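Local atomic coordinates of putative methyl-accepting chemotaxis signal transduction protein (Campylobacter jejuni subsp. jejuni serotype O:2, PDB entry 4XMR), a protein that binds isoleucine in a tandem-PAS sensory domain and probably relays amino-acid signals across the membrane to steer chemotaxis. Residues N214-Y219 with E225-C230; F178-K183 with I199-V204; L91-S96 with K100-R105; E44-N49 with K70-S75. All blocks are in the same frame, centred on the assembly; numbering follows the deposited sequence.

Contact 1. Residues N214-Y219 with E225-C230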
# COMPACT_ATOMS: atom_id res chain seq x y z
N ASN B 214 -6.64 12.65 -19.09
CA ASN B 214 -6.03 13.80 -18.41
C ASN B 214 -6.32 15.17 -18.98
O ASN B 214 -5.78 16.17 -18.50
CB ASN B 214 -4.53 13.61 -18.22
CG ASN B 214 -4.21 12.82 -16.99
OD1 ASN B 214 -4.39 13.31 -15.87
ND2 ASN B 214 -3.76 11.59 -17.17
N ASN B 215 -7.19 15.22 -19.98
CA ASN B 215 -7.56 16.48 -20.60
C ASN B 215 -8.78 17.06 -19.90
O ASN B 215 -9.81 16.41 -19.79
CB ASN B 215 -7.84 16.28 -22.09
CG ASN B 215 -6.63 15.77 -22.84
OD1 ASN B 215 -5.52 16.25 -22.63
ND2 ASN B 215 -6.84 14.80 -23.72
N PHE B 216 -8.66 18.28 -19.40
CA PHE B 216 -9.77 18.87 -18.66
C PHE B 216 -10.93 19.28 -19.55
O PHE B 216 -10.74 19.79 -20.67
CB PHE B 216 -9.30 20.06 -17.83
CG PHE B 216 -8.50 19.65 -16.65
CD1 PHE B 216 -9.11 19.37 -15.44
CD2 PHE B 216 -7.13 19.49 -16.77
CE1 PHE B 216 -8.36 18.96 -14.35
CE2 PHE B 216 -6.37 19.08 -15.69
CZ PHE B 216 -6.99 18.81 -14.48
N PHE B 217 -12.13 19.08 -19.03
CA PHE B 217 -13.35 19.41 -19.75
C PHE B 217 -14.39 20.05 -18.85
O PHE B 217 -14.40 19.82 -17.63
CB PHE B 217 -13.94 18.16 -20.39
CG PHE B 217 -14.10 17.00 -19.44
CD1 PHE B 217 -15.17 16.96 -18.55
CD2 PHE B 217 -13.20 15.95 -19.45
CE1 PHE B 217 -15.32 15.88 -17.67
CE2 PHE B 217 -13.34 14.88 -18.58
CZ PHE B 217 -14.40 14.84 -17.70
N SER B 218 -15.27 20.84 -19.45
CA SER B 218 -16.43 21.38 -18.75
C SER B 218 -17.61 20.45 -18.94
O SER B 218 -17.76 19.81 -19.98
CB SER B 218 -16.77 22.78 -19.27
OG SER B 218 -15.74 23.69 -18.95
N TYR B 219 -18.44 20.36 -17.91
CA TYR B 219 -19.69 19.62 -18.00
C TYR B 219 -20.65 20.18 -16.96
O TYR B 219 -20.25 20.99 -16.12
CB TYR B 219 -19.46 18.11 -17.81
CG TYR B 219 -19.19 17.69 -16.38
CD1 TYR B 219 -17.93 17.84 -15.81
CD2 TYR B 219 -20.20 17.13 -15.60
CE1 TYR B 219 -17.68 17.46 -14.50
CE2 TYR B 219 -19.96 16.73 -14.29
CZ TYR B 219 -18.70 16.90 -13.75
OH TYR B 219 -18.46 16.52 -12.46
N GLU B 225 -22.24 24.17 -13.38
CA GLU B 225 -21.05 23.99 -14.22
C GLU B 225 -19.91 23.40 -13.41
O GLU B 225 -19.65 23.82 -12.29
CB GLU B 225 -20.60 25.32 -14.82
CG GLU B 225 -21.50 25.86 -15.91
CD GLU B 225 -21.53 24.97 -17.14
OE1 GLU B 225 -20.55 24.24 -17.38
OE2 GLU B 225 -22.55 25.01 -17.87
N ARG B 226 -19.23 22.42 -13.99
CA ARG B 226 -18.12 21.74 -13.33
C ARG B 226 -16.96 21.55 -14.30
O ARG B 226 -17.11 21.71 -15.52
CB ARG B 226 -18.59 20.38 -12.78
CG ARG B 226 -19.73 20.48 -11.76
CD ARG B 226 -20.09 19.13 -11.13
NE ARG B 226 -18.96 18.57 -10.40
CZ ARG B 226 -18.60 18.91 -9.16
NH1 ARG B 226 -19.28 19.82 -8.47
NH2 ARG B 226 -17.55 18.32 -8.60
N LEU B 227 -15.80 21.22 -13.74
CA LEU B 227 -14.62 20.91 -14.53
C LEU B 227 -14.12 19.55 -14.09
O LEU B 227 -14.06 19.24 -12.89
CB LEU B 227 -13.53 21.96 -14.30
CG LEU B 227 -12.37 21.86 -15.31
CD1 LEU B 227 -12.78 22.45 -16.67
CD2 LEU B 227 -11.14 22.56 -14.77
N GLY B 228 -13.74 18.73 -15.05
CA GLY B 228 -13.28 17.39 -14.73
C GLY B 228 -12.16 16.92 -15.62
O GLY B 228 -11.91 17.50 -16.69
N ALA B 229 -11.47 15.87 -15.18
CA ALA B 229 -10.54 15.15 -16.03
C ALA B 229 -10.60 13.70 -15.60
O ALA B 229 -10.77 13.39 -14.40
CB ALA B 229 -9.13 15.68 -15.89
N CYS B 230 -10.47 12.79 -16.55
CA CYS B 230 -10.44 11.37 -16.24
C CYS B 230 -9.30 10.69 -16.98
O CYS B 230 -8.75 11.23 -17.95
CB CYS B 230 -11.74 10.68 -16.64
SG CYS B 230 -13.27 11.35 -15.97
O HOH W 1 -10.23 13.78 -19.30
O HOH W 2 -16.31 24.33 -16.25

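Contact 2. Residues F178-K183 with I199-V204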
# COMPACT_ATOMS: atom_id res chain seq x y z
N PHE B 178 -12.72 9.73 -7.99
CA PHE B 178 -13.60 8.57 -8.00
C PHE B 178 -13.24 7.63 -9.14
O PHE B 178 -12.49 8.00 -10.04
CB PHE B 178 -15.09 8.98 -8.00
CG PHE B 178 -15.46 10.02 -9.03
CD1 PHE B 178 -15.26 11.37 -8.78
CD2 PHE B 178 -16.08 9.66 -10.23
CE1 PHE B 178 -15.62 12.34 -9.71
CE2 PHE B 178 -16.45 10.63 -11.16
CZ PHE B 178 -16.22 11.97 -10.90
N LEU B 179 -13.75 6.41 -9.07
CA LEU B 179 -13.45 5.37 -10.05
C LEU B 179 -14.73 4.79 -10.62
O LEU B 179 -15.67 4.52 -9.88
CB LEU B 179 -12.71 4.20 -9.40
CG LEU B 179 -11.34 4.40 -8.76
CD1 LEU B 179 -10.85 3.04 -8.27
CD2 LEU B 179 -10.37 5.01 -9.75
N PHE B 180 -14.72 4.55 -11.93
CA PHE B 180 -15.75 3.75 -12.59
C PHE B 180 -15.16 2.40 -12.95
O PHE B 180 -13.98 2.29 -13.27
CB PHE B 180 -16.23 4.41 -13.88
CG PHE B 180 -16.93 5.71 -13.67
CD1 PHE B 180 -18.29 5.73 -13.40
CD2 PHE B 180 -16.24 6.91 -13.77
CE1 PHE B 180 -18.95 6.92 -13.21
CE2 PHE B 180 -16.90 8.11 -13.58
CZ PHE B 180 -18.26 8.11 -13.31
N ASP B 181 -16.00 1.37 -12.92
CA ASP B 181 -15.55 0.05 -13.35
C ASP B 181 -15.60 -0.09 -14.87
O ASP B 181 -15.88 0.88 -15.59
CB ASP B 181 -16.32 -1.07 -12.64
CG ASP B 181 -17.80 -1.09 -12.98
OD1 ASP B 181 -18.22 -0.53 -14.02
OD2 ASP B 181 -18.56 -1.71 -12.21
N GLN B 182 -15.33 -1.29 -15.34
CA GLN B 182 -15.22 -1.58 -16.76
C GLN B 182 -16.54 -1.39 -17.52
O GLN B 182 -16.54 -1.23 -18.74
CB GLN B 182 -14.69 -3.01 -16.96
CG GLN B 182 -15.58 -4.12 -16.39
CD GLN B 182 -15.65 -4.16 -14.86
OE1 GLN B 182 -14.68 -3.82 -14.16
NE2 GLN B 182 -16.80 -4.57 -14.34
N LYS B 183 -17.65 -1.41 -16.79
CA LYS B 183 -18.96 -1.20 -17.39
C LYS B 183 -19.44 0.24 -17.20
O LYS B 183 -20.62 0.55 -17.40
CB LYS B 183 -19.98 -2.18 -16.81
CG LYS B 183 -19.66 -3.63 -17.12
CD LYS B 183 -19.42 -3.82 -18.62
CE LYS B 183 -18.76 -5.16 -18.93
NZ LYS B 183 -19.67 -6.30 -18.69
N ILE B 199 -27.25 9.12 -8.21
CA ILE B 199 -26.34 10.10 -8.79
C ILE B 199 -26.18 9.84 -10.28
O ILE B 199 -25.88 8.71 -10.69
CB ILE B 199 -24.95 10.07 -8.12
CG1 ILE B 199 -25.06 10.30 -6.61
CG2 ILE B 199 -24.01 11.10 -8.75
CD1 ILE B 199 -25.58 11.67 -6.24
N ASP B 200 -26.36 10.88 -11.09
CA ASP B 200 -26.24 10.77 -12.54
C ASP B 200 -24.81 11.02 -13.00
O ASP B 200 -24.33 12.15 -12.99
CB ASP B 200 -27.19 11.75 -13.22
CG ASP B 200 -27.18 11.64 -14.73
OD1 ASP B 200 -26.65 10.64 -15.26
OD2 ASP B 200 -27.72 12.55 -15.39
N HIS B 201 -24.13 9.95 -13.43
CA HIS B 201 -22.76 10.06 -13.89
C HIS B 201 -22.61 10.21 -15.40
O HIS B 201 -21.49 10.31 -15.90
CB HIS B 201 -21.94 8.87 -13.39
CG HIS B 201 -21.78 8.83 -11.91
ND1 HIS B 201 -20.97 9.72 -11.24
CD2 HIS B 201 -22.32 8.03 -10.97
CE1 HIS B 201 -21.01 9.46 -9.94
NE2 HIS B 201 -21.83 8.44 -9.75
N SER B 202 -23.73 10.24 -16.11
CA SER B 202 -23.71 10.43 -17.56
C SER B 202 -22.96 11.70 -18.01
O SER B 202 -22.14 11.63 -18.93
CB SER B 202 -25.13 10.38 -18.14
OG SER B 202 -25.71 9.10 -17.97
N PRO B 203 -23.24 12.86 -17.37
CA PRO B 203 -22.53 14.05 -17.85
C PRO B 203 -21.00 13.95 -17.80
O PRO B 203 -20.34 14.33 -18.77
CB PRO B 203 -23.04 15.15 -16.91
CG PRO B 203 -24.40 14.69 -16.53
CD PRO B 203 -24.25 13.21 -16.36
N VAL B 204 -20.44 13.42 -16.72
CA VAL B 204 -18.98 13.32 -16.66
C VAL B 204 -18.44 12.30 -17.66
O VAL B 204 -17.44 12.56 -18.34
CB VAL B 204 -18.45 13.08 -15.22
CG1 VAL B 204 -18.78 11.68 -14.74
CG2 VAL B 204 -16.95 13.36 -15.16

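Contact 3. Residues L91-S96 with K100-R105. With SO4 (sulfate ion), chain F.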
# COMPACT_ATOMS: atom_id res chain seq x y z
N LEU B 91 -9.73 -26.43 -2.37
CA LEU B 91 -9.19 -26.34 -1.04
C LEU B 91 -9.28 -24.87 -0.63
O LEU B 91 -8.58 -24.03 -1.20
CB LEU B 91 -7.76 -26.84 -1.00
CG LEU B 91 -7.10 -26.84 0.38
CD1 LEU B 91 -7.81 -27.82 1.32
CD2 LEU B 91 -5.63 -27.18 0.27
N LEU B 92 -10.13 -24.58 0.35
CA LEU B 92 -10.52 -23.21 0.67
C LEU B 92 -10.08 -22.78 2.07
O LEU B 92 -10.47 -23.40 3.06
CB LEU B 92 -12.04 -23.05 0.54
CG LEU B 92 -12.65 -21.71 0.95
CD1 LEU B 92 -12.07 -20.54 0.13
CD2 LEU B 92 -14.16 -21.76 0.81
N SER B 93 -9.27 -21.72 2.13
CA SER B 93 -8.91 -21.07 3.38
C SER B 93 -9.70 -19.76 3.51
O SER B 93 -9.60 -18.88 2.65
CB SER B 93 -7.41 -20.80 3.44
OG SER B 93 -7.05 -20.20 4.66
N GLN B 94 -10.50 -19.66 4.58
CA GLN B 94 -11.25 -18.45 4.89
C GLN B 94 -11.50 -18.35 6.40
O GLN B 94 -11.34 -19.34 7.12
CB GLN B 94 -12.56 -18.40 4.11
CG GLN B 94 -13.51 -19.55 4.41
CD GLN B 94 -14.89 -19.42 3.77
OE1 GLN B 94 -15.84 -20.06 4.21
NE2 GLN B 94 -15.01 -18.60 2.73
N LYS B 95 -11.89 -17.16 6.88
CA LYS B 95 -12.31 -16.96 8.28
C LYS B 95 -13.36 -17.98 8.72
O LYS B 95 -14.41 -18.09 8.09
CB LYS B 95 -12.87 -15.53 8.48
CG LYS B 95 -13.51 -15.25 9.87
CD LYS B 95 -14.24 -13.90 9.91
CE LYS B 95 -14.78 -13.58 11.31
NZ LYS B 95 -15.52 -12.28 11.38
N SER B 96 -13.05 -18.70 9.80
CA SER B 96 -13.93 -19.68 10.44
C SER B 96 -13.16 -20.51 11.45
O SER B 96 -12.94 -21.70 11.24
CB SER B 96 -14.58 -20.64 9.43
OG SER B 96 -13.64 -21.15 8.51
N LYS B 100 -10.35 -23.75 12.05
CA LYS B 100 -10.00 -25.06 11.49
C LYS B 100 -9.07 -24.92 10.30
O LYS B 100 -8.88 -23.82 9.77
CB LYS B 100 -11.26 -25.79 11.04
CG LYS B 100 -12.54 -25.32 11.71
CD LYS B 100 -13.75 -25.62 10.83
CE LYS B 100 -13.77 -27.07 10.39
NZ LYS B 100 -13.71 -28.00 11.56
N MET B 101 -8.49 -26.03 9.86
CA MET B 101 -7.64 -26.02 8.68
C MET B 101 -8.49 -25.96 7.40
O MET B 101 -9.65 -26.36 7.40
CB MET B 101 -6.73 -27.25 8.65
CG MET B 101 -5.68 -27.24 9.75
SD MET B 101 -4.81 -25.66 9.84
CE MET B 101 -3.75 -25.73 8.40
N PRO B 102 -7.90 -25.45 6.30
CA PRO B 102 -8.62 -25.44 5.03
C PRO B 102 -9.13 -26.83 4.66
O PRO B 102 -8.45 -27.83 4.88
CB PRO B 102 -7.55 -24.98 4.04
CG PRO B 102 -6.66 -24.11 4.85
CD PRO B 102 -6.58 -24.80 6.19
N GLU B 103 -10.34 -26.87 4.12
CA GLU B 103 -10.96 -28.12 3.72
C GLU B 103 -11.36 -28.06 2.26
O GLU B 103 -11.41 -26.98 1.66
CB GLU B 103 -12.19 -28.42 4.59
CG GLU B 103 -11.87 -28.68 6.05
CD GLU B 103 -13.12 -28.92 6.88
OE1 GLU B 103 -14.22 -28.62 6.38
OE2 GLU B 103 -12.99 -29.40 8.02
N LEU B 104 -11.63 -29.24 1.70
CA LEU B 104 -12.10 -29.36 0.33
C LEU B 104 -13.60 -29.13 0.27
O LEU B 104 -14.36 -29.74 1.01
CB LEU B 104 -11.76 -30.74 -0.26
CG LEU B 104 -10.31 -31.05 -0.61
CD1 LEU B 104 -10.19 -32.45 -1.16
CD2 LEU B 104 -9.76 -30.04 -1.60
N ARG B 105 -14.01 -28.23 -0.62
CA ARG B 105 -15.42 -28.02 -0.91
C ARG B 105 -15.68 -28.62 -2.28
O ARG B 105 -14.88 -28.44 -3.20
CB ARG B 105 -15.74 -26.52 -0.95
CG ARG B 105 -15.40 -25.73 0.31
CD ARG B 105 -16.50 -25.82 1.35
NE ARG B 105 -17.83 -25.79 0.75
CZ ARG B 105 -18.58 -24.70 0.61
NH1 ARG B 105 -18.13 -23.52 1.03
NH2 ARG B 105 -19.77 -24.79 0.05
S SO4 F . -9.12 -17.38 11.00
O1 SO4 F . -8.10 -18.25 10.44
O2 SO4 F . -8.72 -16.98 12.34
O3 SO4 F . -9.27 -16.20 10.16
O4 SO4 F . -10.39 -18.11 11.06
O HOH W 3 -12.27 -24.92 4.21
O HOH W 4 -16.29 -22.87 3.14
O HOH W 5 -10.51 -21.00 9.47

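Contact 4. Residues E44-N49 with K70-S75. With SO4 (sulfate ion), chain F.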
# COMPACT_ATOMS: atom_id res chain seq x y z
N GLU B 44 2.03 -18.86 -5.40
CA GLU B 44 2.21 -19.87 -6.44
C GLU B 44 3.57 -20.55 -6.31
O GLU B 44 3.67 -21.78 -6.40
CB GLU B 44 2.10 -19.21 -7.82
CG GLU B 44 2.70 -20.05 -8.98
CD GLU B 44 2.83 -19.26 -10.28
OE1 GLU B 44 3.23 -18.07 -10.23
OE2 GLU B 44 2.52 -19.82 -11.35
N LYS B 45 4.61 -19.76 -6.10
CA LYS B 45 5.96 -20.30 -6.04
C LYS B 45 6.13 -21.22 -4.83
O LYS B 45 6.75 -22.28 -4.94
CB LYS B 45 6.99 -19.16 -6.02
CG LYS B 45 8.45 -19.60 -6.10
CD LYS B 45 9.38 -18.39 -6.14
CE LYS B 45 10.84 -18.81 -6.14
NZ LYS B 45 11.75 -17.63 -6.26
N ASP B 46 5.56 -20.84 -3.69
CA ASP B 46 5.66 -21.70 -2.52
C ASP B 46 4.86 -23.00 -2.70
O ASP B 46 5.30 -24.05 -2.26
CB ASP B 46 5.24 -20.94 -1.26
CG ASP B 46 6.41 -20.29 -0.55
OD1 ASP B 46 7.54 -20.84 -0.61
OD2 ASP B 46 6.21 -19.24 0.09
N ILE B 47 3.71 -22.93 -3.35
CA ILE B 47 2.96 -24.16 -3.60
C ILE B 47 3.73 -25.08 -4.56
O ILE B 47 3.87 -26.29 -4.30
CB ILE B 47 1.54 -23.87 -4.14
CG1 ILE B 47 0.74 -23.13 -3.07
CG2 ILE B 47 0.85 -25.17 -4.54
CD1 ILE B 47 -0.57 -22.54 -3.57
N ALA B 48 4.22 -24.51 -5.64
CA ALA B 48 4.94 -25.28 -6.64
C ALA B 48 6.29 -25.80 -6.13
O ALA B 48 6.87 -26.71 -6.73
CB ALA B 48 5.12 -24.46 -7.91
N ASN B 49 6.78 -25.24 -5.03
CA ASN B 49 8.02 -25.70 -4.41
C ASN B 49 7.83 -26.99 -3.60
O ASN B 49 8.81 -27.63 -3.21
CB ASN B 49 8.59 -24.61 -3.51
CG ASN B 49 9.95 -24.95 -2.96
OD1 ASN B 49 10.85 -25.32 -3.70
ND2 ASN B 49 10.10 -24.84 -1.64
N LYS B 70 -3.40 -20.87 4.37
CA LYS B 70 -3.79 -20.20 5.60
C LYS B 70 -2.79 -19.12 6.03
O LYS B 70 -3.18 -18.01 6.39
CB LYS B 70 -3.97 -21.21 6.74
CG LYS B 70 -4.42 -20.57 8.05
CD LYS B 70 -4.57 -21.60 9.18
CE LYS B 70 -3.23 -21.98 9.78
NZ LYS B 70 -3.38 -22.62 11.13
N TYR B 71 -1.50 -19.46 6.03
CA TYR B 71 -0.50 -18.49 6.48
C TYR B 71 -0.48 -17.30 5.53
O TYR B 71 -0.42 -16.15 5.96
CB TYR B 71 0.88 -19.13 6.62
CG TYR B 71 0.97 -20.17 7.71
CD1 TYR B 71 0.44 -19.91 8.97
CD2 TYR B 71 1.55 -21.41 7.48
CE1 TYR B 71 0.51 -20.87 10.00
CE2 TYR B 71 1.63 -22.36 8.49
CZ TYR B 71 1.11 -22.10 9.74
OH TYR B 71 1.20 -23.08 10.72
N TYR B 72 -0.56 -17.56 4.23
CA TYR B 72 -0.61 -16.45 3.29
C TYR B 72 -1.87 -15.60 3.49
O TYR B 72 -1.81 -14.36 3.49
CB TYR B 72 -0.52 -16.96 1.85
CG TYR B 72 0.88 -17.00 1.28
CD1 TYR B 72 1.78 -18.01 1.64
CD2 TYR B 72 1.30 -16.03 0.38
CE1 TYR B 72 3.06 -18.06 1.10
CE2 TYR B 72 2.58 -16.07 -0.16
CZ TYR B 72 3.45 -17.08 0.20
OH TYR B 72 4.71 -17.08 -0.37
N ARG B 73 -3.01 -16.24 3.67
CA ARG B 73 -4.25 -15.49 3.90
C ARG B 73 -4.09 -14.55 5.10
O ARG B 73 -4.45 -13.37 5.03
CB ARG B 73 -5.44 -16.41 4.15
CG ARG B 73 -6.71 -15.61 4.47
CD ARG B 73 -7.99 -16.46 4.53
NE ARG B 73 -7.93 -17.57 5.49
CZ ARG B 73 -8.14 -17.46 6.81
NH1 ARG B 73 -8.40 -16.28 7.37
NH2 ARG B 73 -8.07 -18.54 7.58
N HIS B 74 -3.55 -15.08 6.19
CA HIS B 74 -3.35 -14.26 7.37
C HIS B 74 -2.39 -13.12 7.12
O HIS B 74 -2.57 -12.02 7.64
CB HIS B 74 -2.81 -15.10 8.53
CG HIS B 74 -3.81 -16.02 9.12
ND1 HIS B 74 -3.44 -17.07 9.95
CD2 HIS B 74 -5.16 -16.06 9.07
CE1 HIS B 74 -4.51 -17.71 10.35
NE2 HIS B 74 -5.58 -17.12 9.84
N SER B 75 -1.33 -13.39 6.36
CA SER B 75 -0.29 -12.39 6.19
C SER B 75 -0.81 -11.07 5.60
O SER B 75 -0.31 -10.01 5.94
CB SER B 75 0.88 -12.94 5.39
OG SER B 75 0.50 -13.10 4.05
S SO4 F . -9.12 -17.38 11.00
O1 SO4 F . -8.10 -18.25 10.44
O2 SO4 F . -8.72 -16.98 12.34
O3 SO4 F . -9.27 -16.20 10.16
O4 SO4 F . -10.39 -18.11 11.06

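Contact 1. Residues N214-Y219 with E225-C230
The phenol ring of Tyr219 lies against CB and CD of Arg226, with Arg226 CB above one ring face, 3.9 Å from the ring centroid and displaced toward the rim. The two side chains run side by side in the same direction, and Arg226 NE donates to Tyr219 OH at 2.9 Å, the hydroxyl lying almost in the guanidinium plane. Ring and guanidinium are turned 68° apart, so the pair meets through CH-pi contact and a hydrogen bond instead of stacking.

Phe217, with CG set between its backbone N and carbonyl carbon (chi1 51°), folds its ring over Gly228, whose O sits above the ring centre. At its rim, Phe217 CZ is 4.1 Å from Cys230 SG, a sulfur-aromatic contact at the edge made by the disulfide to Cys239. Away from the Phe217 and Tyr219 rings, Ala229 CB covers a face of Phe216, while Leu227 CD2 reaches Phe216 CD1 at 3.8 Å. Antiparallel backbone bonds join Phe217 to Gly228 and Tyr219 to Arg226 in both directions.

This hairpin forms one margin of the five-stranded sheet: strand 236-243 continues it beyond 225-230, Phe216 packs against helix 9-48, and Phe217 and Tyr219 pack against helix 202-211.

Contact 2. Residues F178-K183 with I199-V204
Phe180 turns the edge of its ring toward the face of His201, giving an offset edge-to-face pair with planes 85° apart and centroids separated by 5.2 Å. Phe180 CE1 comes within 3.6 Å of His201 CB, which lies near the plane of the phenyl ring, while Phe180 CZ approaches His201 ND1 at 3.8 Å. His201 CG sits anti to the carbonyl carbon (chi1 -66°), and this stands the imidazole across the path of the phenyl edge. Ile199 CG2 covers a face of the same imidazole.

Three residues on, in the first turn of the helix, Val204 offers CG1 to both phenylalanines. It meets Phe180 CZ obliquely at 3.9 Å and lies at the edge of Phe178, 4.4 Å from CE2. The start of helix 202-211 is thereby seated against strand 177-180 of the five-stranded sheet, in the second of the tandem PAS-like modules, and Asp200 OD1 caps it by accepting from Ser202 N at 3.1 Å.

No hydrogen bond crosses between the two segments; the join is aromatic and aliphatic. The imidazole is held from outside: His201 NE2 bonds to Leu194 O, which probably fixes its rotation and leaves a ring face for the phenyl edge.

Contact 3. Residues L91-S96 with K100-R105
Leu92 N gives its hydrogen to Glu103 O at 3.0 Å in a nearly straight bond, with an N-H...O angle of 170°. The return bond of this pair is opened by a water, which donates to Leu92 O at 2.6 Å and accepts from Glu103 N at 2.7 Å, satisfying both backbone atoms where the strands diverge. Pro102, lacking an N-H, contributes carbon instead: its CG packs on Ser93 CB at 3.7 Å, and its CB lies by Leu91.

The two segments form an antiparallel hairpin at one edge of the six-stranded sheet of the PDC sensor domain, a Cache-type PAS-like fold; the side chain of Leu92 is about 5 Å from the bound isoleucine. The side-chain polar atoms find mixed partners. A second water joins Gln94 OE1 to Arg105 NH1, and Arg105 NH2 has a salt bridge to Asp107. Ser93 OG, placed anti to its own N (chi1 -179°), is hydrogen-bonded to Arg73 NE of helix 58-76. At the turn end of the hairpin Ser96 OG donates to Gln94 O from above the carbonyl plane. Ser96 N points almost straight at sulfate O4, 3.0 Å away, while Lys100 N makes a weak bond to Ser96 O.

Contact 4. Residues E44-N49 with K70-S75
Tyr72 and Asp46 carry the whole direct contact between segments 44-49 and 70-75, meeting through Tyr72 OH and Asp46 OD2; the rest of 70-75 is turned to other partners. At its start, Lys70 lends its carbonyl O to one face of the His74 imidazole, a turn further on. Tyr71 follows and packs against Asp46 of the second subunit. Tyr72 then reaches across to helix 9-48, its hydroxyl donating to Asp46 OD2 at 2.7 Å. The carboxylate is met on its anti side, 27° out of plane; its plane is 75° from the ring, and the side chains cross at about a right angle. Phe39 adds an edge-to-face contact to the tyrosine.

Arg73 extends from its backbone with CG anti to N (chi1 177°) and bends at chi3, bringing NH1 to sulfate O3 and NH2 to sulfate O1, each at 2.9 Å. His74 NE2 shares O1 at 2.8 Å, with the oxygen near the imidazole plane. The sulfate probably came from the crystallisation liquor. Ser75 OG bonds back to Tyr72 O at 2.7 Å.

Across the subunit boundary, His74 ND1 of the second subunit also bonds to Asp46 OD2, so two bonds grip this oxygen, and the reciprocal bond is made as well. Such a reciprocal polar interface along the long N-terminal helices and helix 58-76 is consistent with the paired tandem-PAS (double Cache) sensor domains of chemoreceptors.

From the N terminus, contact 4 comes first, closing the connection from the end of helix 9-48 into the later part of helix 58-76. Contact 3 follows as a short hairpin at the edge of the six-stranded sheet. Its centre is about 14 Å from that of contact 4, and the two touch and share a sulfate. The chain then passes to the second sheet, where contact 2 closes the loop leading to helix 202-211 and contact 1 forms the next hairpin; Tyr219 packs on Pro203 between them. All four are in series, none enclosing or crossing another. Contacts 1 and 3 lie about 48 Å apart between centres, with helix 9-48 running alongside both modules.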